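Phikz039 (Pseudomonas phage phikz, PDB 3ZBQ) is a phage tubulin-like protein, also called PhuZ, of the tubulin superfamily, with guanosine-5'-diphosphate bound in the model. Local coordinates at residues P86-H91 against P114-H119; G146-F151 against D287-L292; M162-H167 against L283-I288. All coordinates share one frame; numbering follows the deposited sequence.

Interaction 1. Residues P86-H91 against P114-H119; sequences PAIAHH and PSLVSH
Two helices on one face of the central sheet, 85-91 and 109-122, meet here through H119, whose ring reaches across to P86 and A89. H119 CD2 lies 3.6 Å from A89 CB, and H119 NE2 is nearly as close to that methyl at 3.7 Å. H119 CE1 extends further along and comes within 3.9 Å of P86 CA. The approach to the ring is oblique on both counts. The imidazole gets there because CG stands anti to the H119 backbone N (chi1 -177°), which carries the ring out from its helix toward the other one. The axes of segments 86-91 and 114-119 approach to 10.4 Å and cross at -72°. In the tubulin-like fold, helix 109-122 is the crossover of a beta-alpha-beta unit, joining the adjacent parallel strands 97-103 and 127-133. Helix 85-91 leads into the first of these strands. Deeper in the interface, both residues buried, I88 and L116 complete the contact. Their side chains cross at about a right angle, and I88 CG2 meets L116 CD2 at 4.2 Å. No hydrogen bond links the two segments. I85, just before 86-91, extends the apolar contact by touching S115, L116 and H119, while I88 also packs on I52.

Interaction 2. Residues G146-F151 against D287-L292; sequences GSLKTF and DIRKRL
L148 of helix 138-158 packs as a knob into a hole on helix 284-304, the long helix that follows the last strand of this tubulin-like chain. Segments 146-151 and 287-292 run close to antiparallel, 153° apart in direction. The hole is formed by I288, R289 and L292, with I285 one turn earlier at its fourth corner.

The apolar contacts across the segments all go through one methyl. L148 CD2 lies 3.5 Å from R289 CA, close against the helix backbone. The same CD2 is 3.8 Å from R289 CB. Its other neighbours are branched side chains, with I288 CG2 at 4.2 Å and L292 CD1 at 4.3 Å from L148 CD2. With chi1 at 177°, L148 points CG away from its own N and toward helix 284-304. L292 also touches L141 and S145, so the same pair of helices stays in contact on the next turns.

The polar groups do not bridge the two segments. R289 gives only the start of its side chain to L148. Beyond that the chain bends at chi3 (65°), and its guanidinium group forms salt bridges with E286 and E293 on its own helix. These two acids probably hold the group along the helix surface.

Within 146-151, the carbonyl of G146 accepts two hydrogen bonds. T150 N and T150 OG1 reach G146 O from opposite faces of the carbonyl plane, each at 2.7 Å. R74 is a further partner of that hydroxyl. The next carbonyl, S147 O, sits over the centre of the F151 ring, 3.2 Å above its plane.

Interaction 3. Residues M162-H167 against L283-I288; sequences MIINYH and LSIEDI
I288 CD1 lies over one face of the Y166 ring in a CH-pi contact, 3.8 Å from the ring centroid and 22° off the normal. It is offset toward the ring rim, and Y166 CG is its nearest atom at 3.5 Å. The two side chains run alongside each other with opposite headings, and I288 CG2 comes near Y166 CZ (4.0 Å). Beside them, I164 CD1 touches I285 CD1 at 3.6 Å and meets I288 CD1 tip to tip at 4.0 Å.

Around this shell, the Y166 hydroxyl is hydrogen-bonded to E168, and I285 also packs on T221 and Q223. The strand is held on both flanks by backbone hydrogen bonds, to S129 and to V222 and L224. On its other face, H167 NE2 donates to N165 OD1 at 2.6 Å, and both side chains touch helix 175-192. Such alternation, with I164 and Y166 facing helix 284-304 and N165 and H167 facing helix 175-192, is characteristic of a central strand in the layered alpha/beta fold of the tubulin superfamily.

Overall arrangement
From the N terminus, interaction 1 comes first and closes a short loop around strand 97-103. It is complete before the others open. Interaction 2 starts on helix 138-158 and interaction 3 on strand 163-168, the next strand. Both close on helix 284-304, where they share D287 and I288. Interaction 3 opens later and its closing segment starts earlier, so its span lies within that of interaction 2. Their centres are only 8 Å apart, and F151 joins them by touching I164 and M162. Interaction 1 lies about 22 Å from each, centre to centre, yet P114 touches T150 and V117 touches M162. Helices 85-91, 109-122, 138-158 and 284-304 thus follow one another in contact along one side of the central sheet.

Interaction 1. Residues P86-H91 against P114-H119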
loop_
_atom_site.group_PDB
_atom_site.type_symbol
_atom_site.label_atom_id
_atom_site.label_comp_id
_atom_site.label_asym_id
_atom_site.label_seq_id
_atom_site.Cartn_x
_atom_site.Cartn_y
_atom_site.Cartn_z
ATOM N N PRO A 86 -7.600 -11.313 12.328
ATOM C CA PRO A 86 -7.357 -12.760 12.281
ATOM C C PRO A 86 -8.446 -13.522 11.518
ATOM O O PRO A 86 -8.136 -14.403 10.716
ATOM C CB PRO A 86 -7.369 -13.154 13.757
ATOM C CG PRO A 86 -6.907 -11.933 14.469
ATOM C CD PRO A 86 -7.549 -10.801 13.712
ATOM N N ALA A 87 -9.707 -13.179 11.745
ATOM C CA ALA A 87 -10.785 -13.879 11.062
ATOM C C ALA A 87 -10.682 -13.674 9.555
ATOM O O ALA A 87 -10.842 -14.613 8.770
ATOM C CB ALA A 87 -12.134 -13.392 11.570
ATOM N N ILE A 88 -10.415 -12.434 9.160
ATOM C CA ILE A 88 -10.338 -12.080 7.751
ATOM C C ILE A 88 -9.183 -12.843 7.104
ATOM O O ILE A 88 -9.312 -13.371 5.996
ATOM C CB ILE A 88 -10.177 -10.565 7.584
ATOM C CG1 ILE A 88 -11.496 -9.886 7.967
ATOM C CG2 ILE A 88 -9.796 -10.206 6.153
ATOM C CD1 ILE A 88 -11.416 -8.374 8.101
ATOM N N ALA A 89 -8.066 -12.916 7.818
ATOM C CA ALA A 89 -6.887 -13.623 7.305
ATOM C C ALA A 89 -7.150 -15.123 7.218
ATOM O O ALA A 89 -6.549 -15.837 6.401
ATOM C CB ALA A 89 -5.677 -13.342 8.178
ATOM N N HIS A 90 -8.025 -15.613 8.086
ATOM C CA HIS A 90 -8.408 -17.017 8.042
ATOM C C HIS A 90 -9.314 -17.257 6.841
ATOM O O HIS A 90 -9.199 -18.260 6.143
ATOM C CB HIS A 90 -9.129 -17.405 9.331
ATOM C CG HIS A 90 -9.641 -18.813 9.338
ATOM N ND1 HIS A 90 -8.926 -19.859 9.878
ATOM C CD2 HIS A 90 -10.795 -19.344 8.871
ATOM C CE1 HIS A 90 -9.624 -20.977 9.748
ATOM N NE2 HIS A 90 -10.759 -20.690 9.141
ATOM N N HIS A 91 -10.219 -16.314 6.606
ATOM C CA HIS A 91 -11.176 -16.388 5.507
ATOM C C HIS A 91 -10.514 -16.315 4.126
ATOM O O HIS A 91 -10.929 -17.012 3.196
ATOM C CB HIS A 91 -12.181 -15.247 5.643
ATOM C CG HIS A 91 -13.391 -15.388 4.769
ATOM N ND1 HIS A 91 -13.313 -15.523 3.397
ATOM C CD2 HIS A 91 -14.712 -15.370 5.068
ATOM C CE1 HIS A 91 -14.534 -15.603 2.894
ATOM N NE2 HIS A 91 -15.401 -15.512 3.887
ATOM N N PRO A 114 -2.351 -2.195 6.290
ATOM C CA PRO A 114 -1.178 -2.426 7.138
ATOM C C PRO A 114 -1.424 -3.458 8.239
ATOM O O PRO A 114 -0.491 -4.172 8.608
ATOM C CB PRO A 114 -0.903 -1.045 7.729
ATOM C CG PRO A 114 -1.395 -0.091 6.668
ATOM C CD PRO A 114 -2.648 -0.759 6.129
ATOM N N SER A 115 -2.649 -3.552 8.750
ATOM C CA SER A 115 -2.948 -4.591 9.738
ATOM C C SER A 115 -2.841 -5.983 9.144
ATOM O O SER A 115 -2.357 -6.905 9.807
ATOM C CB SER A 115 -4.328 -4.399 10.362
ATOM O OG SER A 115 -4.394 -3.157 11.030
ATOM N N LEU A 116 -3.295 -6.146 7.901
ATOM C CA LEU A 116 -3.146 -7.424 7.217
ATOM C C LEU A 116 -1.676 -7.721 6.958
ATOM O O LEU A 116 -1.237 -8.849 7.157
ATOM C CB LEU A 116 -3.937 -7.476 5.907
ATOM C CG LEU A 116 -5.446 -7.693 6.047
ATOM C CD1 LEU A 116 -6.177 -7.309 4.756
ATOM C CD2 LEU A 116 -5.758 -9.136 6.418
ATOM N N VAL A 117 -0.914 -6.715 6.533
ATOM C CA VAL A 117 0.522 -6.915 6.293
ATOM C C VAL A 117 1.206 -7.387 7.566
ATOM O O VAL A 117 2.014 -8.327 7.550
ATOM C CB VAL A 117 1.204 -5.625 5.809
ATOM C CG1 VAL A 117 2.714 -5.851 5.664
ATOM C CG2 VAL A 117 0.625 -5.199 4.484
ATOM N N SER A 118 0.869 -6.742 8.677
ATOM C CA SER A 118 1.459 -7.098 9.961
ATOM C C SER A 118 1.131 -8.538 10.343
ATOM O O SER A 118 2.017 -9.310 10.721
ATOM C CB SER A 118 0.985 -6.149 11.060
ATOM O OG SER A 118 1.669 -6.432 12.267
ATOM N N HIS A 119 -0.142 -8.894 10.228
ATOM C CA HIS A 119 -0.586 -10.243 10.562
ATOM C C HIS A 119 0.101 -11.258 9.662
ATOM O O HIS A 119 0.620 -12.265 10.138
ATOM C CB HIS A 119 -2.100 -10.372 10.411
ATOM C CG HIS A 119 -2.629 -11.711 10.812
ATOM N ND1 HIS A 119 -3.102 -11.971 12.079
ATOM C CD2 HIS A 119 -2.735 -12.872 10.121
ATOM C CE1 HIS A 119 -3.492 -13.233 12.150
ATOM N NE2 HIS A 119 -3.278 -13.801 10.978
#

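Interaction 2. Residues G146-F151 against D287-L292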
loop_
_atom_site.group_PDB
_atom_site.type_symbol
_atom_site.label_atom_id
_atom_site.label_comp_id
_atom_site.label_asym_id
_atom_site.label_seq_id
_atom_site.Cartn_x
_atom_site.Cartn_y
_atom_site.Cartn_z
ATOM N N GLY A 146 0.644 9.444 9.148
ATOM C CA GLY A 146 0.437 8.309 10.042
ATOM C C GLY A 146 0.664 6.977 9.344
ATOM O O GLY A 146 1.222 6.039 9.918
ATOM N N SER A 147 0.228 6.880 8.094
ATOM C CA SER A 147 0.446 5.658 7.334
ATOM C C SER A 147 1.921 5.415 7.105
ATOM O O SER A 147 2.384 4.265 7.172
ATOM C CB SER A 147 -0.289 5.714 5.993
ATOM O OG SER A 147 -1.685 5.603 6.183
ATOM N N LEU A 148 2.681 6.480 6.843
ATOM C CA LEU A 148 4.119 6.294 6.595
ATOM C C LEU A 148 4.785 5.781 7.866
ATOM O O LEU A 148 5.612 4.855 7.832
ATOM C CB LEU A 148 4.773 7.607 6.138
ATOM C CG LEU A 148 6.295 7.525 5.933
ATOM C CD1 LEU A 148 6.635 6.528 4.824
ATOM C CD2 LEU A 148 6.883 8.892 5.609
ATOM N N LYS A 149 4.405 6.387 8.987
ATOM C CA LYS A 149 4.870 5.956 10.297
ATOM C C LYS A 149 4.424 4.533 10.602
ATOM O O LYS A 149 5.176 3.756 11.203
ATOM C CB LYS A 149 4.368 6.923 11.377
ATOM C CG LYS A 149 5.120 8.249 11.403
ATOM C CD LYS A 149 4.387 9.254 12.287
ATOM C CE LYS A 149 5.032 10.636 12.242
ATOM N NZ LYS A 149 6.393 10.640 12.827
ATOM N N THR A 150 3.211 4.190 10.173
ATOM C CA THR A 150 2.672 2.841 10.350
ATOM C C THR A 150 3.566 1.789 9.668
ATOM O O THR A 150 3.819 0.730 10.232
ATOM C CB THR A 150 1.234 2.756 9.813
ATOM O OG1 THR A 150 0.364 3.547 10.658
ATOM C CG2 THR A 150 0.737 1.312 9.756
ATOM N N PHE A 151 4.031 2.080 8.456
ATOM C CA PHE A 151 4.910 1.136 7.743
ATOM C C PHE A 151 6.124 0.803 8.592
ATOM O O PHE A 151 6.601 -0.334 8.618
ATOM C CB PHE A 151 5.391 1.729 6.418
ATOM C CG PHE A 151 4.280 2.130 5.478
ATOM C CD1 PHE A 151 3.024 1.529 5.543
ATOM C CD2 PHE A 151 4.509 3.099 4.508
ATOM C CE1 PHE A 151 2.009 1.900 4.664
ATOM C CE2 PHE A 151 3.498 3.478 3.620
ATOM C CZ PHE A 151 2.251 2.874 3.696
ATOM N N ASP A 287 12.529 10.308 0.845
ATOM C CA ASP A 287 11.903 11.287 -0.047
ATOM C C ASP A 287 10.414 11.474 0.252
ATOM O O ASP A 287 9.881 12.593 0.170
ATOM C CB ASP A 287 12.099 10.900 -1.512
ATOM C CG ASP A 287 13.550 10.914 -1.925
ATOM O OD1 ASP A 287 14.355 11.622 -1.272
ATOM O OD2 ASP A 287 13.879 10.206 -2.899
ATOM N N ILE A 288 9.743 10.375 0.587
ATOM C CA ILE A 288 8.342 10.429 1.005
ATOM C C ILE A 288 8.208 11.202 2.314
ATOM O O ILE A 288 7.347 12.076 2.449
ATOM C CB ILE A 288 7.741 9.021 1.201
ATOM C CG1 ILE A 288 7.992 8.140 -0.031
ATOM C CG2 ILE A 288 6.244 9.111 1.496
ATOM C CD1 ILE A 288 7.474 6.699 0.130
ATOM N N ARG A 289 9.062 10.874 3.278
ATOM C CA ARG A 289 9.025 11.516 4.590
ATOM C C ARG A 289 9.219 13.027 4.453
ATOM O O ARG A 289 8.457 13.838 5.014
ATOM C CB ARG A 289 10.101 10.922 5.504
ATOM C CG ARG A 289 9.976 11.338 6.970
ATOM C CD ARG A 289 11.323 11.246 7.708
ATOM N NE ARG A 289 12.295 12.198 7.169
ATOM C CZ ARG A 289 12.307 13.497 7.460
ATOM N NH1 ARG A 289 11.408 14.004 8.293
ATOM N NH2 ARG A 289 13.216 14.292 6.919
ATOM N N LYS A 290 10.226 13.398 3.672
ATOM C CA LYS A 290 10.546 14.805 3.422
ATOM C C LYS A 290 9.387 15.536 2.735
ATOM O O LYS A 290 9.052 16.674 3.084
ATOM C CB LYS A 290 11.837 14.890 2.586
ATOM C CG LYS A 290 12.313 16.310 2.292
ATOM C CD LYS A 290 12.584 17.088 3.577
ATOM C CE LYS A 290 13.080 18.497 3.268
ATOM N NZ LYS A 290 13.156 19.330 4.493
ATOM N N ARG A 291 8.762 14.875 1.766
ATOM C CA ARG A 291 7.647 15.462 1.028
ATOM C C ARG A 291 6.448 15.739 1.931
ATOM O O ARG A 291 5.804 16.792 1.830
ATOM C CB ARG A 291 7.235 14.530 -0.116
ATOM C CG ARG A 291 5.952 14.919 -0.846
ATOM C CD ARG A 291 6.064 16.251 -1.564
ATOM N NE ARG A 291 4.886 16.517 -2.394
ATOM C CZ ARG A 291 4.592 17.703 -2.920
ATOM N NH1 ARG A 291 5.390 18.743 -2.714
ATOM N NH2 ARG A 291 3.505 17.852 -3.658
ATOM N N LEU A 292 6.141 14.795 2.814
ATOM C CA LEU A 292 5.002 14.965 3.709
ATOM C C LEU A 292 5.325 15.994 4.787
ATOM O O LEU A 292 4.453 16.763 5.209
ATOM C CB LEU A 292 4.587 13.626 4.335
ATOM C CG LEU A 292 4.123 12.549 3.353
ATOM C CD1 LEU A 292 3.693 11.286 4.081
ATOM C CD2 LEU A 292 3.000 13.066 2.470
#

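Interaction 3. Residues M162-H167 against L283-I288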
loop_
_atom_site.group_PDB
_atom_site.type_symbol
_atom_site.label_atom_id
_atom_site.label_comp_id
_atom_site.label_asym_id
_atom_site.label_seq_id
_atom_site.Cartn_x
_atom_site.Cartn_y
_atom_site.Cartn_z
ATOM N N MET A 162 8.774 -3.916 5.901
ATOM C CA MET A 162 7.556 -3.761 5.140
ATOM C C MET A 162 7.894 -3.131 3.798
ATOM O O MET A 162 8.474 -2.047 3.741
ATOM C CB MET A 162 6.549 -2.892 5.907
ATOM C CG MET A 162 5.252 -2.793 5.200
ATOM S SD MET A 162 3.980 -2.080 6.232
ATOM C CE MET A 162 2.690 -2.037 5.001
ATOM N N ILE A 163 7.549 -3.827 2.720
ATOM C CA ILE A 163 7.885 -3.385 1.375
ATOM C C ILE A 163 6.719 -2.590 0.804
ATOM O O ILE A 163 5.603 -3.104 0.686
ATOM C CB ILE A 163 8.157 -4.593 0.446
ATOM C CG1 ILE A 163 9.314 -5.435 0.974
ATOM C CG2 ILE A 163 8.405 -4.132 -0.991
ATOM C CD1 ILE A 163 9.375 -6.814 0.351
ATOM N N ILE A 164 6.978 -1.337 0.436
ATOM C CA ILE A 164 5.936 -0.518 -0.162
ATOM C C ILE A 164 6.323 -0.057 -1.571
ATOM O O ILE A 164 7.458 0.380 -1.826
ATOM C CB ILE A 164 5.556 0.692 0.736
ATOM C CG1 ILE A 164 6.693 1.712 0.787
ATOM C CG2 ILE A 164 5.206 0.228 2.145
ATOM C CD1 ILE A 164 6.276 3.064 1.395
ATOM N N ASN A 165 5.373 -0.209 -2.487
ATOM C CA ASN A 165 5.472 0.353 -3.824
ATOM C C ASN A 165 4.625 1.621 -3.806
ATOM O O ASN A 165 3.397 1.555 -3.692
ATOM C CB ASN A 165 4.979 -0.667 -4.853
ATOM C CG ASN A 165 4.928 -0.110 -6.254
ATOM O OD1 ASN A 165 3.850 0.185 -6.771
ATOM N ND2 ASN A 165 6.089 0.030 -6.887
ATOM N N TYR A 166 5.288 2.776 -3.883
ATOM C CA TYR A 166 4.651 4.055 -3.549
ATOM C C TYR A 166 4.218 4.890 -4.751
ATOM O O TYR A 166 4.975 5.080 -5.712
ATOM C CB TYR A 166 5.584 4.884 -2.653
ATOM C CG TYR A 166 5.007 6.250 -2.323
ATOM C CD1 TYR A 166 4.010 6.386 -1.369
ATOM C CD2 TYR A 166 5.458 7.397 -2.973
ATOM C CE1 TYR A 166 3.470 7.629 -1.060
ATOM C CE2 TYR A 166 4.926 8.650 -2.673
ATOM C CZ TYR A 166 3.940 8.757 -1.718
ATOM O OH TYR A 166 3.397 9.995 -1.419
ATOM N N HIS A 167 3.003 5.431 -4.671
ATOM C CA HIS A 167 2.475 6.281 -5.717
ATOM C C HIS A 167 1.888 7.492 -5.041
ATOM O O HIS A 167 1.182 7.366 -4.061
ATOM C CB HIS A 167 1.383 5.551 -6.499
ATOM C CG HIS A 167 1.879 4.306 -7.162
ATOM N ND1 HIS A 167 2.177 4.252 -8.503
ATOM C CD2 HIS A 167 2.172 3.083 -6.657
ATOM C CE1 HIS A 167 2.638 3.046 -8.802
ATOM N NE2 HIS A 167 2.641 2.318 -7.698
ATOM N N LEU A 283 16.599 3.963 0.882
ATOM C CA LEU A 283 16.826 5.409 0.866
ATOM C C LEU A 283 15.619 6.211 0.387
ATOM O O LEU A 283 15.345 7.298 0.893
ATOM C CB LEU A 283 18.030 5.743 -0.009
ATOM C CG LEU A 283 18.575 7.163 0.120
ATOM C CD1 LEU A 283 19.006 7.428 1.558
ATOM C CD2 LEU A 283 19.740 7.373 -0.844
ATOM N N SER A 284 14.903 5.674 -0.594
ATOM C CA SER A 284 13.829 6.408 -1.247
ATOM C C SER A 284 12.694 6.742 -0.284
ATOM O O SER A 284 11.942 7.693 -0.517
ATOM C CB SER A 284 13.299 5.620 -2.445
ATOM O OG SER A 284 14.279 5.539 -3.466
ATOM N N ILE A 285 12.568 5.967 0.795
ATOM C CA ILE A 285 11.550 6.245 1.819
ATOM C C ILE A 285 11.711 7.659 2.395
ATOM O O ILE A 285 10.717 8.344 2.704
ATOM C CB ILE A 285 11.591 5.202 2.967
ATOM C CG1 ILE A 285 11.148 3.829 2.463
ATOM C CG2 ILE A 285 10.727 5.632 4.145
ATOM C CD1 ILE A 285 9.807 3.853 1.745
ATOM N N GLU A 286 12.956 8.102 2.531
ATOM C CA GLU A 286 13.247 9.459 3.015
ATOM C C GLU A 286 12.607 10.545 2.153
ATOM O O GLU A 286 12.175 11.591 2.669
ATOM C CB GLU A 286 14.767 9.679 3.112
ATOM C CG GLU A 286 15.218 11.134 3.275
ATOM C CD GLU A 286 14.699 11.794 4.544
ATOM O OE1 GLU A 286 14.343 11.076 5.507
ATOM O OE2 GLU A 286 14.643 13.047 4.572
ATOM N N ASP A 287 12.529 10.308 0.845
ATOM C CA ASP A 287 11.903 11.287 -0.047
ATOM C C ASP A 287 10.414 11.474 0.252
ATOM O O ASP A 287 9.881 12.593 0.170
ATOM C CB ASP A 287 12.099 10.900 -1.512
ATOM C CG ASP A 287 13.550 10.914 -1.925
ATOM O OD1 ASP A 287 14.355 11.622 -1.272
ATOM O OD2 ASP A 287 13.879 10.206 -2.899
ATOM N N ILE A 288 9.743 10.375 0.587
ATOM C CA ILE A 288 8.342 10.429 1.005
ATOM C C ILE A 288 8.208 11.202 2.314
ATOM O O ILE A 288 7.347 12.076 2.449
ATOM C CB ILE A 288 7.741 9.021 1.201
ATOM C CG1 ILE A 288 7.992 8.140 -0.031
ATOM C CG2 ILE A 288 6.244 9.111 1.496
ATOM C CD1 ILE A 288 7.474 6.699 0.130
#